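Local coordinates for tyrosine-protein phosphatase YwqE (Bacillus subtilis, PDB 3QY7) that dephosphorylates phosphotyrosine-containing proteins, among them YwqD, YwqF and Ssb, as a manganese-dependent tyrosine phosphatase of the CpsB/CapC family, at residues 225-228 against 229-232; 203-206 against 207-211; 61-64 against 65-68. All coordinates share one frame; numbering follows the deposited sequence. Where two conformers were deposited one is given.

Contact 1: 225-228 against 229-232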
loop_
_atom_site.group_PDB
_atom_site.type_symbol
_atom_site.label_atom_id
_atom_site.label_comp_id
_atom_site.label_asym_id
_atom_site.label_seq_id
_atom_site.Cartn_x
_atom_site.Cartn_y
_atom_site.Cartn_z
ATOM N N THR A 225 -7.734 -4.598 -8.858
ATOM C CA THR A 225 -7.512 -3.320 -9.465
ATOM C C THR A 225 -8.670 -2.360 -9.208
ATOM O O THR A 225 -8.458 -1.234 -8.944
ATOM C CB THR A 225 -7.279 -3.482 -10.997
ATOM O OG1 THR A 225 -6.195 -4.345 -11.234
ATOM C CG2 THR A 225 -7.085 -2.166 -11.673
ATOM N N GLU A 226 -9.906 -2.810 -9.392
ATOM C CA GLU A 226 -11.055 -1.938 -9.142
ATOM C C GLU A 226 -11.149 -1.558 -7.662
ATOM O O GLU A 226 -11.716 -0.529 -7.329
ATOM C CB GLU A 226 -12.374 -2.535 -9.659
ATOM C CG GLU A 226 -12.944 -3.677 -8.826
ATOM C CD GLU A 226 -14.320 -4.136 -9.316
ATOM O OE1 GLU A 226 -14.606 -5.357 -9.234
ATOM O OE2 GLU A 226 -15.112 -3.278 -9.779
ATOM N N ASN A 227 -10.597 -2.380 -6.772
ATOM C CA ASN A 227 -10.606 -2.018 -5.359
ATOM C C ASN A 227 -9.858 -0.720 -5.100
ATOM O O ASN A 227 -10.259 0.037 -4.250
ATOM C CB ASN A 227 -10.056 -3.125 -4.457
ATOM C CG ASN A 227 -11.125 -4.103 -4.021
ATOM O OD1 ASN A 227 -12.321 -3.850 -4.178
ATOM N ND2 ASN A 227 -10.696 -5.234 -3.463
ATOM N N ALA A 228 -8.790 -0.465 -5.856
ATOM C CA ALA A 228 -8.087 0.823 -5.747
ATOM C C ALA A 228 -8.966 1.996 -6.205
ATOM O O ALA A 228 -8.919 3.068 -5.608
ATOM C CB ALA A 228 -6.754 0.798 -6.507
ATOM N N GLU A 229 -9.783 1.772 -7.239
ATOM C CA GLU A 229 -10.740 2.786 -7.710
ATOM C C GLU A 229 -11.816 3.022 -6.654
ATOM O O GLU A 229 -12.207 4.171 -6.386
ATOM C CB GLU A 229 -11.398 2.376 -9.045
ATOM C CG GLU A 229 -10.470 2.235 -10.236
ATOM C CD GLU A 229 -10.168 3.548 -10.981
ATOM O OE1 GLU A 229 -9.379 3.489 -11.946
ATOM O OE2 GLU A 229 -10.688 4.622 -10.615
ATOM N N LEU A 230 -12.300 1.941 -6.038
ATOM C CA LEU A 230 -13.274 2.084 -4.959
ATOM C C LEU A 230 -12.691 2.845 -3.785
ATOM O O LEU A 230 -13.340 3.731 -3.227
ATOM C CB LEU A 230 -13.820 0.717 -4.492
ATOM C CG LEU A 230 -14.632 -0.057 -5.527
ATOM C CD1 LEU A 230 -14.773 -1.490 -5.066
ATOM C CD2 LEU A 230 -16.007 0.590 -5.772
ATOM N N LEU A 231 -11.459 2.506 -3.412
ATOM C CA LEU A 231 -10.756 3.218 -2.351
ATOM C C LEU A 231 -10.639 4.704 -2.687
ATOM O O LEU A 231 -10.934 5.544 -1.864
ATOM C CB LEU A 231 -9.369 2.599 -2.119
ATOM C CG LEU A 231 -8.455 3.308 -1.131
ATOM C CD1 LEU A 231 -7.471 2.329 -0.480
ATOM C CD2 LEU A 231 -7.705 4.484 -1.751
ATOM N N LEU A 232 -10.208 5.031 -3.884
ATOM C CA LEU A 232 -10.026 6.413 -4.249
ATOM C C LEU A 232 -11.268 7.239 -4.040
ATOM O O LEU A 232 -11.153 8.370 -3.586
ATOM C CB LEU A 232 -9.525 6.544 -5.685
ATOM C CG LEU A 232 -8.956 7.926 -6.013
ATOM C CD1 LEU A 232 -7.660 8.070 -5.297
ATOM C CD2 LEU A 232 -8.682 8.042 -7.435
#
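The carbonyl oxygen E226 O takes the hydrogen bond of L230 N at 2.8 Å, with an N-H...O angle of 162°. The L230 side chain comes back over the same oxygen: its first torsion (chi1 -65°) carries CG back along the helix, and L230 CG lies 3.5 Å from E226 O, so apolar carbon lies against the carbonyl that the backbone uses. L230 CD1 reaches on to the amide of N227, 3.5 Å from N227 OD1, the two side chains crossing at a slant. That amide is fixed from outside the turn, OD1 accepting from F238 N and ND2 donating to H189 O, which ties a buried polar group to two other parts of the chain. The i to i+4 bonding of the alpha-helix continues, L231 N to N227 O and L232 N to A228 O, both 2.9 Å. L231 CB sits 3.4 Å from N227 O, while the rest of this buried side chain extends with CG anti to its backbone N (chi1 174°). This is the last part of helix 219-232, packed on the TIM-barrel-like core: A228, E229 and L232 lie on I2 of strand 2-3, while N227 and L231 touch F190 of strand 190-192.

Contact 2: 203-206 against 207-211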
loop_
_atom_site.group_PDB
_atom_site.type_symbol
_atom_site.label_atom_id
_atom_site.label_comp_id
_atom_site.label_asym_id
_atom_site.label_seq_id
_atom_site.Cartn_x
_atom_site.Cartn_y
_atom_site.Cartn_z
ATOM N N PHE A 203 8.285 -0.572 -10.051
ATOM C CA PHE A 203 6.877 -0.894 -10.068
ATOM C C PHE A 203 6.444 -2.367 -10.360
ATOM O O PHE A 203 5.839 -2.976 -9.520
ATOM C CB PHE A 203 6.168 0.064 -11.030
ATOM C CG PHE A 203 6.124 1.476 -10.547
ATOM C CD1 PHE A 203 7.211 2.287 -10.689
ATOM C CD2 PHE A 203 5.024 1.998 -9.922
ATOM C CE1 PHE A 203 7.206 3.534 -10.227
ATOM C CE2 PHE A 203 5.036 3.232 -9.488
ATOM C CZ PHE A 203 6.137 4.012 -9.620
ATOM N N HIS A 204 6.831 -2.907 -11.514
ATOM C CA HIS A 204 6.509 -4.300 -11.854
ATOM C C HIS A 204 5.005 -4.600 -11.847
ATOM O O HIS A 204 4.550 -5.721 -11.594
ATOM C CB HIS A 204 7.377 -5.267 -11.030
ATOM C CG HIS A 204 8.741 -5.428 -11.621
ATOM N ND1 HIS A 204 9.027 -6.383 -12.574
ATOM C CD2 HIS A 204 9.860 -4.680 -11.496
ATOM C CE1 HIS A 204 10.281 -6.253 -12.966
ATOM N NE2 HIS A 204 10.813 -5.234 -12.315
ATOM N N THR A 205 4.249 -3.559 -12.169
ATOM C CA THR A 205 2.799 -3.571 -12.125
ATOM C C THR A 205 2.180 -4.588 -13.088
ATOM O O THR A 205 1.379 -5.436 -12.680
ATOM C CB THR A 205 2.260 -2.160 -12.452
ATOM O OG1 THR A 205 3.026 -1.181 -11.726
ATOM C CG2 THR A 205 0.807 -2.044 -12.074
ATOM N N GLN A 206 2.551 -4.496 -14.361
ATOM C CA GLN A 206 2.005 -5.390 -15.383
ATOM C C GLN A 206 2.453 -6.825 -15.166
ATOM O O GLN A 206 1.661 -7.768 -15.371
ATOM C CB GLN A 206 2.379 -4.890 -16.780
ATOM C CG GLN A 206 1.683 -3.577 -17.149
ATOM C CD GLN A 206 0.164 -3.661 -17.203
ATOM O OE1 GLN A 206 -0.416 -4.705 -17.517
ATOM N NE2 GLN A 206 -0.488 -2.553 -16.896
ATOM N N GLU A 207 3.693 -6.984 -14.724
ATOM C CA GLU A 207 4.258 -8.294 -14.444
ATOM C C GLU A 207 3.430 -9.028 -13.383
ATOM O O GLU A 207 3.056 -10.193 -13.573
ATOM C CB GLU A 207 5.727 -8.140 -14.055
ATOM C CG GLU A 207 6.598 -7.603 -15.206
ATOM C CD GLU A 207 6.767 -6.072 -15.284
ATOM O OE1 GLU A 207 5.859 -5.273 -14.919
ATOM O OE2 GLU A 207 7.859 -5.670 -15.766
ATOM N N ALA A 208 3.110 -8.323 -12.297
ATOM C CA ALA A 208 2.266 -8.851 -11.224
ATOM C C ALA A 208 0.857 -9.201 -11.693
ATOM O O ALA A 208 0.324 -10.242 -11.305
ATOM C CB ALA A 208 2.221 -7.875 -10.037
ATOM N N LEU A 209 0.258 -8.343 -12.524
ATOM C CA LEU A 209 -1.092 -8.603 -13.034
ATOM C C LEU A 209 -1.086 -9.839 -13.919
ATOM O O LEU A 209 -1.995 -10.657 -13.848
ATOM C CB LEU A 209 -1.647 -7.402 -13.802
ATOM C CG LEU A 209 -1.910 -6.215 -12.874
ATOM C CD1 LEU A 209 -2.119 -4.955 -13.700
ATOM C CD2 LEU A 209 -3.117 -6.468 -12.001
ATOM N N TYR A 210 -0.043 -9.993 -14.725
ATOM C CA TYR A 210 0.047 -11.174 -15.588
ATOM C C TYR A 210 0.157 -12.458 -14.748
ATOM O O TYR A 210 -0.481 -13.463 -15.052
ATOM C CB TYR A 210 1.211 -11.051 -16.572
ATOM C CG TYR A 210 1.293 -12.182 -17.577
ATOM C CD1 TYR A 210 0.170 -12.598 -18.287
ATOM C CD2 TYR A 210 2.505 -12.828 -17.820
ATOM C CE1 TYR A 210 0.253 -13.638 -19.227
ATOM C CE2 TYR A 210 2.599 -13.867 -18.751
ATOM C CZ TYR A 210 1.467 -14.273 -19.439
ATOM O OH TYR A 210 1.562 -15.306 -20.357
ATOM N N VAL A 211 0.959 -12.415 -13.693
ATOM C CA VAL A 211 1.065 -13.543 -12.774
ATOM C C VAL A 211 -0.313 -13.884 -12.197
ATOM O O VAL A 211 -0.723 -15.050 -12.190
ATOM C CB VAL A 211 2.100 -13.258 -11.657
ATOM C CG1 VAL A 211 1.924 -14.214 -10.478
ATOM C CG2 VAL A 211 3.515 -13.334 -12.221
#
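H204 and E207 meet at the start of helix 205-216, where, in one of two modelled conformers, the carboxylate of E207 folds back over the N-cap residue. In that conformer E207 OE1 comes to 3.3 Å from H204 C, and E207 OE2 lies 3.5 Å from H204 ND1 at an angle too poor for a hydrogen bond. Ring and carboxylate planes stand 38° apart and the approach is oblique. A bend at chi2 (91°) turns the E207 carboxylate back toward H204, and its OE1 has a hydrogen-bond partner in Q32 NE2.

The tight part is the backbone and the inner side. A208 N bonds to H204 O at 3.1 Å, opening the run of helical i to i+4 bonds, and L209 N follows to T205 O at 3.1 Å. A208 CB is 3.5 Å from H204 O, and its buried methyl rests on S164 and L167 of helix 164-168. L209 leans over T205 O with its CG 3.4 Å away, while its side chain also touches P221 and T225 of helix 219-232.

Across the two segments the outer side is looser. Q206 and Y210 are exposed, joined by the backbone bond from Y210 N to Q206 O. The Q206 amide stays 4.2 Å away from L209, measured from OE1 to CD1, and is held instead by Q32 O, to which its NE2 donates.

Through Q206 NE2, and in the conformer given E207 OE1, this first turn is tied to Q32, just after helix 19-31, by neutral amides and one carboxylate. A carboxylate placed there, beside the helix N-terminus, would be expected to interact favourably with the helix dipole.

Contact 3: 61-64 against 65-68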
loop_
_atom_site.group_PDB
_atom_site.type_symbol
_atom_site.label_atom_id
_atom_site.label_comp_id
_atom_site.label_asym_id
_atom_site.label_seq_id
_atom_site.Cartn_x
_atom_site.Cartn_y
_atom_site.Cartn_z
ATOM N N GLN A 61 3.569 20.121 -5.048
ATOM C CA GLN A 61 4.784 20.500 -5.774
ATOM C C GLN A 61 5.161 19.487 -6.854
ATOM O O GLN A 61 5.539 19.876 -7.967
ATOM C CB GLN A 61 5.971 20.684 -4.813
ATOM C CG GLN A 61 5.897 21.921 -3.899
ATOM C CD GLN A 61 5.621 23.212 -4.650
ATOM O OE1 GLN A 61 4.870 24.064 -4.173
ATOM N NE2 GLN A 61 6.216 23.361 -5.828
ATOM N N LEU A 62 5.064 18.192 -6.530
ATOM C CA LEU A 62 5.353 17.162 -7.524
ATOM C C LEU A 62 4.348 17.232 -8.676
ATOM O O LEU A 62 4.743 17.159 -9.831
ATOM C CB LEU A 62 5.396 15.758 -6.926
ATOM C CG LEU A 62 5.719 14.615 -7.911
ATOM C CD1 LEU A 62 6.983 14.848 -8.760
ATOM C CD2 LEU A 62 5.855 13.284 -7.145
ATOM N N ASN A 63 3.064 17.413 -8.365
ATOM C CA ASN A 63 2.081 17.586 -9.452
ATOM C C ASN A 63 2.413 18.729 -10.406
ATOM O O ASN A 63 2.311 18.574 -11.624
ATOM C CB ASN A 63 0.668 17.743 -8.920
ATOM C CG ASN A 63 0.093 16.435 -8.453
ATOM O OD1 ASN A 63 0.334 15.382 -9.068
ATOM N ND2 ASN A 63 -0.656 16.477 -7.368
ATOM N N LYS A 64 2.845 19.861 -9.847
ATOM C CA LYS A 64 3.246 20.994 -10.681
ATOM C C LYS A 64 4.439 20.643 -11.581
ATOM O O LYS A 64 4.456 21.012 -12.750
ATOM C CB LYS A 64 3.563 22.213 -9.813
ATOM C CG LYS A 64 2.332 22.869 -9.210
ATOM C CD LYS A 64 2.674 24.210 -8.583
ATOM C CE LYS A 64 1.605 24.660 -7.592
ATOM N NZ LYS A 64 1.894 24.084 -6.242
ATOM N N ARG A 65 5.368 19.874 -11.050
ATOM C CA ARG A 65 6.492 19.481 -11.820
ATOM C C ARG A 65 6.143 18.478 -12.912
ATOM O O ARG A 65 6.695 18.498 -13.958
ATOM C CB ARG A 65 7.542 18.927 -10.891
ATOM C CG ARG A 65 8.643 18.355 -11.553
ATOM C CD ARG A 65 9.848 19.048 -11.322
ATOM N NE ARG A 65 10.494 19.498 -12.577
ATOM C CZ ARG A 65 11.740 19.218 -12.901
ATOM N NH1 ARG A 65 12.523 18.551 -12.091
ATOM N NH2 ARG A 65 12.217 19.644 -14.014
ATOM N N LEU A 66 5.238 17.578 -12.587
ATOM C CA LEU A 66 4.786 16.614 -13.576
ATOM C C LEU A 66 4.113 17.337 -14.738
ATOM O O LEU A 66 4.294 16.954 -15.880
ATOM C CB LEU A 66 3.839 15.575 -12.950
ATOM C CG LEU A 66 4.515 14.674 -11.916
ATOM C CD1 LEU A 66 3.461 13.881 -11.141
ATOM C CD2 LEU A 66 5.588 13.761 -12.554
ATOM N N ILE A 67 3.352 18.395 -14.445
ATOM C CA ILE A 67 2.704 19.180 -15.492
ATOM C C ILE A 67 3.784 19.872 -16.329
ATOM O O ILE A 67 3.768 19.799 -17.548
ATOM C CB ILE A 67 1.695 20.197 -14.897
ATOM C CG1 ILE A 67 0.466 19.461 -14.353
ATOM C CG2 ILE A 67 1.248 21.186 -15.945
ATOM C CD1 ILE A 67 -0.380 20.301 -13.400
ATOM N N LYS A 68 4.771 20.456 -15.660
ATOM C CA LYS A 68 5.895 21.097 -16.348
ATOM C C LYS A 68 6.575 20.132 -17.323
ATOM O O LYS A 68 6.913 20.509 -18.458
ATOM C CB LYS A 68 6.897 21.619 -15.316
ATOM C CG LYS A 68 8.239 22.074 -15.874
ATOM C CD LYS A 68 9.207 22.367 -14.719
ATOM C CE LYS A 68 10.450 23.115 -15.191
ATOM N NZ LYS A 68 11.544 23.058 -14.170
#
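L62 and L66 form the apolar core of this turn, four residues apart on one face of helix 52-68. L62 CG lies 4.0 Å from L66 CD1 and L62 CD1 4.0 Å from L66 CG, so the CG of each leucine faces a methyl of the other. Their first torsions differ: L62 sends CG opposite its backbone N (chi1 -179°), whereas L66 swings its CG back toward the preceding turn (chi1 -66°), which also brings L66 CG to 3.3 Å from L62 O. That oxygen is the acceptor for L66 N at 2.8 Å.

The same spacing runs along the turn, R65 N bonding to Q61 O, I67 N to N63 O and K68 N to K64 O. I67 CG1 rests 3.4 Å from N63 O, on the exposed side. Beside the leucines, N63 OD1 stands 4.0 Å from L66 CD1, and this oxygen accepts a hydrogen bond from V75 N.

Further out, L62 and L66 both touch V75 of strand 74-76; L62 also meets S22 and L66 A26 of helix 19-31, so the leucine pair is held between that helix and the strand. R65 lies against I23 of the same helix, and its NH2 turns away from the leucines to a salt bridge with E69 OE2.

The chemistry is thus divided by side: leucines bury apolar surface against the fold, N63 OD1 links the helix to strand 74-76 by accepting from V75 N, and K64 and K68 carry positive charge on the exposed surface.

Along the chain the order is contact 3, contact 2, contact 1. Contacts 3 and 1 lie within helices 52-68 and 219-232, and contact 2 spans the start of helix 205-216. The last two helices follow each other directly, and contacts 1 and 2 touch through T225 OG1 and L209 CD2, 3.8 Å apart, although their centres are about 17 Å apart. Contact 3 stands aside, centre to centre about 24 Å from contact 1 and about 26 Å from contact 2, without touching either. Contact 1 rests on strands 2-3 and 190-192, contact 3 on 74-76, so helices early and late in the chain cover the barrel-like core carrying the metal centre of three ions.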